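Side-chain contacts in periplasmic divalent cation tolerance protein CutA (Pyrococcus horikoshii, PDB 1UKU), which takes part in resistance to heavy metals and, as a homotrimer, binds copper at the interface between two trimers: residues Glu24-Cys29 against Lys66-Glu71; Thr57-Trp62 against Ile80-Val85. All coordinates share one frame; numbering follows the deposited sequence.

Interaction 1: Glu24-Cys29 against Lys66-Glu71; sequences ERLIAC and KERIKE
Arg68 reaches across from helix 62-72 to Leu26 and Glu24, its side chain passing from the leucine to the Glu24 carboxylate and ending on Glu71. CB lies beside Leu26 CD1, and the next carbon makes the closest apolar approach, Arg68 CG to Leu26 CD1 at 3.6 Å, the two side chains crossing at about a right angle. The chain then turns about CB-CG and again about CG-CD (chi2 -59°, chi3 -81°), which swings the guanidinium round to the Glu24 carboxylate. Arg68 CD lies 3.7 Å from Glu24 OE2, the oxygen that NE then bonds. There the grip is side-on and bidentate. Arg68 NE donates to Glu24 OE2 over 2.8 Å, and Arg68 NH2 donates to Glu24 OE1, also 2.8 Å. Both bonds are nearly straight and both oxygens use their syn lone pairs. Carboxylate and guanidinium lie 11° apart, so the pair is close to a flat plate. Glu24 gets there with an extended chain, CG anti to its carbonyl carbon. The remaining nitrogen, Arg68 NH1, bonds Glu71 OE1 at 2.9 Å, this time at the anti lone pair and again near the guanidinium plane. With acids at two edges, rotation of the guanidinium is fixed and its positive charge is probably well compensated. The result is a salt-bridge network of Glu24, Arg68 and Glu71. Leu21 of helix 11-23 also packs on Arg68. Just beyond Glu24, Arg25 takes positive phi in the Schellman motif that ends helix 11-23. The contact sets this helix exit, ahead of strand 29-41, against the flank of helix 62-72.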
loop_
_atom_site.group_PDB
_atom_site.type_symbol
_atom_site.label_atom_id
_atom_site.label_comp_id
_atom_site.label_asym_id
_atom_site.label_seq_id
_atom_site.Cartn_x
_atom_site.Cartn_y
_atom_site.Cartn_z
ATOM N N GLU A 24 16.231 0.488 -17.509
ATOM C CA GLU A 24 15.825 1.642 -18.289
ATOM C C GLU A 24 15.766 2.899 -17.467
ATOM O O GLU A 24 15.424 3.958 -17.986
ATOM C CB GLU A 24 14.503 1.354 -18.998
ATOM C CG GLU A 24 14.706 0.317 -20.075
ATOM C CD GLU A 24 13.457 -0.065 -20.816
ATOM O OE1 GLU A 24 13.485 -1.114 -21.491
ATOM O OE2 GLU A 24 12.467 0.683 -20.731
ATOM N N ARG A 25 16.076 2.771 -16.172
ATOM C CA ARG A 25 16.203 3.872 -15.231
ATOM C C ARG A 25 14.870 4.643 -15.063
ATOM O O ARG A 25 14.812 5.810 -14.726
ATOM C CB ARG A 25 17.448 4.699 -15.604
ATOM C CG ARG A 25 18.758 3.901 -15.301
ATOM C CD ARG A 25 19.219 4.090 -13.919
ATOM N NE ARG A 25 20.457 3.394 -13.542
ATOM C CZ ARG A 25 21.006 3.469 -12.331
ATOM N NH1 ARG A 25 20.414 4.162 -11.384
ATOM N NH2 ARG A 25 22.131 2.811 -12.030
ATOM N N LEU A 26 13.770 3.894 -15.212
ATOM C CA LEU A 26 12.437 4.467 -15.104
ATOM C C LEU A 26 11.876 4.440 -13.692
ATOM O O LEU A 26 10.905 5.142 -13.426
ATOM C CB LEU A 26 11.451 3.809 -16.063
ATOM C CG LEU A 26 11.748 4.144 -17.521
ATOM C CD1 LEU A 26 10.886 3.279 -18.426
ATOM C CD2 LEU A 26 11.506 5.619 -17.795
ATOM N N ILE A 27 12.462 3.592 -12.854
ATOM C CA ILE A 27 12.122 3.494 -11.426
ATOM C C ILE A 27 13.403 3.433 -10.637
ATOM O O ILE A 27 14.402 2.962 -11.151
ATOM C CB ILE A 27 11.205 2.268 -11.090
ATOM C CG1 ILE A 27 11.905 0.927 -11.295
ATOM C CG2 ILE A 27 9.913 2.356 -11.884
ATOM C CD1 ILE A 27 11.027 -0.270 -10.910
ATOM N N ALA A 28 13.341 3.886 -9.384
ATOM C CA ALA A 28 14.472 3.750 -8.477
ATOM C C ALA A 28 14.447 2.456 -7.682
ATOM O O ALA A 28 15.487 1.958 -7.262
ATOM C CB ALA A 28 14.529 4.910 -7.521
ATOM N N CYS A 29 13.251 1.935 -7.439
ATOM C CA CYS A 29 13.142 0.697 -6.693
ATOM C C CYS A 29 11.751 0.137 -6.790
ATOM O O CYS A 29 10.801 0.811 -7.190
ATOM C CB CYS A 29 13.527 0.929 -5.267
ATOM S SG CYS A 29 12.432 1.990 -4.505
ATOM N N LYS A 66 4.356 4.557 -17.419
ATOM C CA LYS A 66 3.078 3.943 -17.688
ATOM C C LYS A 66 3.092 3.275 -19.058
ATOM O O LYS A 66 2.639 2.137 -19.202
ATOM C CB LYS A 66 1.973 4.971 -17.627
ATOM C CG LYS A 66 0.610 4.360 -17.930
ATOM C CD LYS A 66 -0.520 5.351 -17.900
ATOM C CE LYS A 66 -0.944 5.661 -19.282
ATOM N NZ LYS A 66 -1.150 7.081 -19.438
ATOM N N GLU A 67 3.634 3.955 -20.065
ATOM C CA GLU A 67 3.709 3.345 -21.397
ATOM C C GLU A 67 4.584 2.112 -21.400
ATOM O O GLU A 67 4.207 1.091 -21.991
ATOM C CB GLU A 67 4.248 4.336 -22.434
ATOM C CG GLU A 67 4.444 3.725 -23.829
ATOM C CD GLU A 67 3.172 3.186 -24.498
ATOM O OE1 GLU A 67 3.275 2.258 -25.360
ATOM O OE2 GLU A 67 2.049 3.625 -24.203
ATOM N N ARG A 68 5.734 2.169 -20.730
ATOM C CA ARG A 68 6.600 1.007 -20.692
ATOM C C ARG A 68 5.953 -0.174 -19.961
ATOM O O ARG A 68 6.073 -1.322 -20.402
ATOM C CB ARG A 68 7.973 1.343 -20.124
ATOM C CG ARG A 68 8.889 1.980 -21.118
ATOM C CD ARG A 68 9.149 1.122 -22.374
ATOM N NE ARG A 68 10.145 0.062 -22.238
ATOM C CZ ARG A 68 10.093 -1.129 -22.842
ATOM N NH1 ARG A 68 9.061 -1.477 -23.596
ATOM N NH2 ARG A 68 11.081 -1.984 -22.691
ATOM N N ILE A 69 5.238 0.087 -18.881
ATOM C CA ILE A 69 4.561 -1.001 -18.216
ATOM C C ILE A 69 3.523 -1.597 -19.140
ATOM O O ILE A 69 3.396 -2.819 -19.188
ATOM C CB ILE A 69 3.955 -0.554 -16.880
ATOM C CG1 ILE A 69 5.075 -0.220 -15.882
ATOM C CG2 ILE A 69 3.044 -1.663 -16.293
ATOM C CD1 ILE A 69 4.567 0.535 -14.648
ATOM N N LYS A 70 2.784 -0.765 -19.873
ATOM C CA LYS A 70 1.786 -1.305 -20.803
ATOM C C LYS A 70 2.463 -2.242 -21.793
ATOM O O LYS A 70 1.940 -3.290 -22.117
ATOM C CB LYS A 70 1.059 -0.177 -21.547
ATOM C CG LYS A 70 0.074 0.587 -20.703
ATOM C CD LYS A 70 -0.310 1.910 -21.330
ATOM C CE LYS A 70 -1.190 1.742 -22.522
ATOM N NZ LYS A 70 -1.499 3.100 -23.069
ATOM N N GLU A 71 3.629 -1.828 -22.270
ATOM C CA GLU A 71 4.375 -2.572 -23.274
ATOM C C GLU A 71 5.019 -3.841 -22.733
ATOM O O GLU A 71 5.315 -4.772 -23.495
ATOM C CB GLU A 71 5.452 -1.689 -23.884
ATOM C CG GLU A 71 4.891 -0.616 -24.786
ATOM C CD GLU A 71 5.912 0.436 -25.119
ATOM O OE1 GLU A 71 7.075 0.328 -24.708
ATOM O OE2 GLU A 71 5.532 1.398 -25.829
#

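Interaction 2: Thr57-Trp62 against Ile80-Val85; sequences TREDLW and IIRIDV
The indole of Trp62 lies under the outstretched side chain of Arg82, whose aliphatic part runs over one ring face. Arg82 CB sits 3.7 Å from the centroid of the six-membered ring, only 9° off the normal, a clear CH-pi contact. Arg82 CD follows toward the rim, 3.7 Å from Trp62 CD2. The guanidinium then stands steeply to the indole, 77° between planes, with Arg82 NH1 3.4 Å from Trp62 CD1; Arg82 CZ lies 4.8 Å from the five-membered ring's centroid and to one side of its normal, an off-centre cation-pi contact. Arg82 CG is anti to the backbone N (chi1 166°) and the chain stays extended to NE, which lets it span the ring. At the indole's far end, Trp62 CH2 meets Ile80 O edge-on at 3.6 Å and packs against Ile80 CG2.

Strand 81-84 is an edge strand of the chain's four-stranded antiparallel sheet, in the ferredoxin-like fold of the CutA family, and Ile81 and Arg82 extend that sheet by pairing with a strand of the third subunit. Asp87 of that subunit accepts a hydrogen bond from Trp62 NE1, fixing the ring from the neighbour's side. Asp84 OD1 accepts a hydrogen bond from Arg82 NE at 2.7 Å, part of a salt bridge holding the guanidinium in its orientation. Arg82 NH1 donates to a water 3.1 Å away, which bonds weakly to Glu59 O. Glu59 CG lies beside Arg82 NH2, while Glu59 OE2 accepts from Met1 N; a second water lies within hydrogen-bonding distance of both Glu59 OE2 and Val85 O.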
loop_
_atom_site.group_PDB
_atom_site.type_symbol
_atom_site.label_atom_id
_atom_site.label_comp_id
_atom_site.label_asym_id
_atom_site.label_seq_id
_atom_site.Cartn_x
_atom_site.Cartn_y
_atom_site.Cartn_z
ATOM N N THR A 57 9.230 6.273 -8.147
ATOM C CA THR A 57 9.923 7.041 -9.198
ATOM C C THR A 57 9.576 8.531 -9.085
ATOM O O THR A 57 8.918 8.948 -8.145
ATOM C CB THR A 57 9.638 6.464 -10.597
ATOM O OG1 THR A 57 10.580 7.014 -11.543
ATOM C CG2 THR A 57 8.248 6.835 -11.093
ATOM N N ARG A 58 10.065 9.312 -10.045
ATOM C CA ARG A 58 9.755 10.728 -10.116
ATOM C C ARG A 58 8.445 10.987 -10.804
ATOM O O ARG A 58 8.066 10.291 -11.718
ATOM C CB ARG A 58 10.834 11.499 -10.883
ATOM C CG ARG A 58 12.250 11.327 -10.390
ATOM C CD ARG A 58 13.172 12.403 -10.929
ATOM N NE ARG A 58 13.068 12.576 -12.368
ATOM C CZ ARG A 58 13.954 12.147 -13.251
ATOM N NH1 ARG A 58 15.012 11.410 -12.865
ATOM N NH2 ARG A 58 13.764 12.384 -14.545
ATOM N N GLU A 59 7.786 12.068 -10.409
ATOM C CA GLU A 59 6.556 12.488 -11.075
ATOM C C GLU A 59 6.695 12.650 -12.582
ATOM O O GLU A 59 5.826 12.246 -13.354
ATOM C CB GLU A 59 6.118 13.860 -10.586
ATOM C CG GLU A 59 5.477 13.882 -9.252
ATOM C CD GLU A 59 6.459 13.984 -8.132
ATOM O OE1 GLU A 59 7.677 13.756 -8.410
ATOM O OE2 GLU A 59 6.006 14.351 -7.014
ATOM N N ASP A 60 7.789 13.291 -13.012
ATOM C CA ASP A 60 7.957 13.613 -14.420
ATOM C C ASP A 60 8.149 12.379 -15.297
ATOM O O ASP A 60 8.016 12.461 -16.492
ATOM C CB ASP A 60 9.119 14.603 -14.644
ATOM C CG ASP A 60 10.454 14.011 -14.274
ATOM O OD1 ASP A 60 10.787 14.057 -13.085
ATOM O OD2 ASP A 60 11.162 13.462 -15.136
ATOM N N LEU A 61 8.435 11.219 -14.689
ATOM C CA LEU A 61 8.597 9.984 -15.431
ATOM C C LEU A 61 7.288 9.162 -15.568
ATOM O O LEU A 61 7.296 8.115 -16.199
ATOM C CB LEU A 61 9.709 9.126 -14.803
ATOM C CG LEU A 61 11.133 9.704 -14.893
ATOM C CD1 LEU A 61 12.094 8.878 -14.111
ATOM C CD2 LEU A 61 11.568 9.718 -16.322
ATOM N N TRP A 62 6.190 9.641 -15.007
ATOM C CA TRP A 62 4.933 8.868 -14.980
ATOM C C TRP A 62 4.485 8.395 -16.361
ATOM O O TRP A 62 4.210 7.231 -16.551
ATOM C CB TRP A 62 3.821 9.664 -14.316
ATOM C CG TRP A 62 2.445 9.157 -14.573
ATOM C CD1 TRP A 62 1.425 9.854 -15.132
ATOM C CD2 TRP A 62 1.917 7.874 -14.236
ATOM N NE1 TRP A 62 0.289 9.078 -15.188
ATOM C CE2 TRP A 62 0.571 7.844 -14.669
ATOM C CE3 TRP A 62 2.457 6.719 -13.667
ATOM C CZ2 TRP A 62 -0.256 6.735 -14.489
ATOM C CZ3 TRP A 62 1.626 5.602 -13.514
ATOM C CH2 TRP A 62 0.292 5.621 -13.919
ATOM N N ILE A 80 -2.358 -0.070 -13.548
ATOM C CA ILE A 80 -1.179 0.774 -13.443
ATOM C C ILE A 80 -1.598 2.057 -12.725
ATOM O O ILE A 80 -2.086 3.014 -13.350
ATOM C CB ILE A 80 -0.558 1.102 -14.829
ATOM C CG1 ILE A 80 -0.432 -0.159 -15.664
ATOM C CG2 ILE A 80 0.824 1.759 -14.638
ATOM C CD1 ILE A 80 0.020 0.111 -17.109
ATOM N N ILE A 81 -1.386 2.080 -11.413
ATOM C CA ILE A 81 -2.027 3.013 -10.478
ATOM C C ILE A 81 -0.986 3.938 -9.870
ATOM O O ILE A 81 -0.088 3.486 -9.176
ATOM C CB ILE A 81 -2.745 2.205 -9.395
ATOM C CG1 ILE A 81 -4.011 1.551 -9.999
ATOM C CG2 ILE A 81 -3.120 3.059 -8.199
ATOM C CD1 ILE A 81 -4.711 0.487 -9.147
ATOM N N ARG A 82 -1.118 5.230 -10.130
ATOM C CA ARG A 82 -0.226 6.256 -9.609
ATOM C C ARG A 82 -0.833 6.859 -8.352
ATOM O O ARG A 82 -1.961 7.361 -8.377
ATOM C CB ARG A 82 -0.009 7.369 -10.638
ATOM C CG ARG A 82 0.620 8.619 -10.087
ATOM C CD ARG A 82 0.895 9.644 -11.123
ATOM N NE ARG A 82 1.209 10.913 -10.514
ATOM C CZ ARG A 82 1.673 11.968 -11.172
ATOM N NH1 ARG A 82 1.878 11.937 -12.487
ATOM N NH2 ARG A 82 1.932 13.077 -10.502
ATOM N N ILE A 83 -0.088 6.837 -7.252
ATOM C CA ILE A 83 -0.421 7.557 -6.034
ATOM C C ILE A 83 0.718 8.510 -5.704
ATOM O O ILE A 83 1.851 8.108 -5.537
ATOM C CB ILE A 83 -0.735 6.591 -4.864
ATOM C CG1 ILE A 83 -2.017 5.768 -5.159
ATOM C CG2 ILE A 83 -0.912 7.358 -3.558
ATOM C CD1 ILE A 83 -2.106 4.441 -4.418
ATOM N N ASP A 84 0.382 9.792 -5.627
ATOM C CA ASP A 84 1.374 10.813 -5.357
ATOM C C ASP A 84 1.831 10.724 -3.904
ATOM O O ASP A 84 1.034 10.446 -3.009
ATOM C CB ASP A 84 0.818 12.210 -5.621
ATOM C CG ASP A 84 0.614 12.512 -7.075
ATOM O OD1 ASP A 84 0.804 11.648 -7.936
ATOM O OD2 ASP A 84 0.199 13.635 -7.414
ATOM N N VAL A 85 3.111 10.994 -3.686
ATOM C CA VAL A 85 3.670 11.015 -2.338
ATOM C C VAL A 85 3.629 12.437 -1.814
ATOM O O VAL A 85 4.183 13.338 -2.405
ATOM C CB VAL A 85 5.092 10.479 -2.313
ATOM C CG1 VAL A 85 5.776 10.711 -0.973
ATOM C CG2 VAL A 85 5.105 8.968 -2.655
HETATM O O HOH W 1 3.708 14.287 -5.230
HETATM O O HOH W 2 3.067 13.412 -14.992
#

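Overall arrangement
From the N terminus, the chain runs through strand 2-8 and helix 11-23 into the loop where interaction 1 begins, then through the long hairpin of strands 29-41 and 44-57. Interaction 2 starts at the end of that hairpin, before helix 62-72 closes the loop of interaction 1. Strand 81-84 finally closes interaction 2, so the two loops cross instead of nesting. Interaction 1 ties the loop leaving helix 11-23 to helix 62-72; interaction 2 ties the entrance of helix 62-72 to the edge strand. Between them, Leu26 O and Thr57 OG1 probably share a hydrogen bond at 2.7 Å, and Ile80 packs on Ile69 and Lys70.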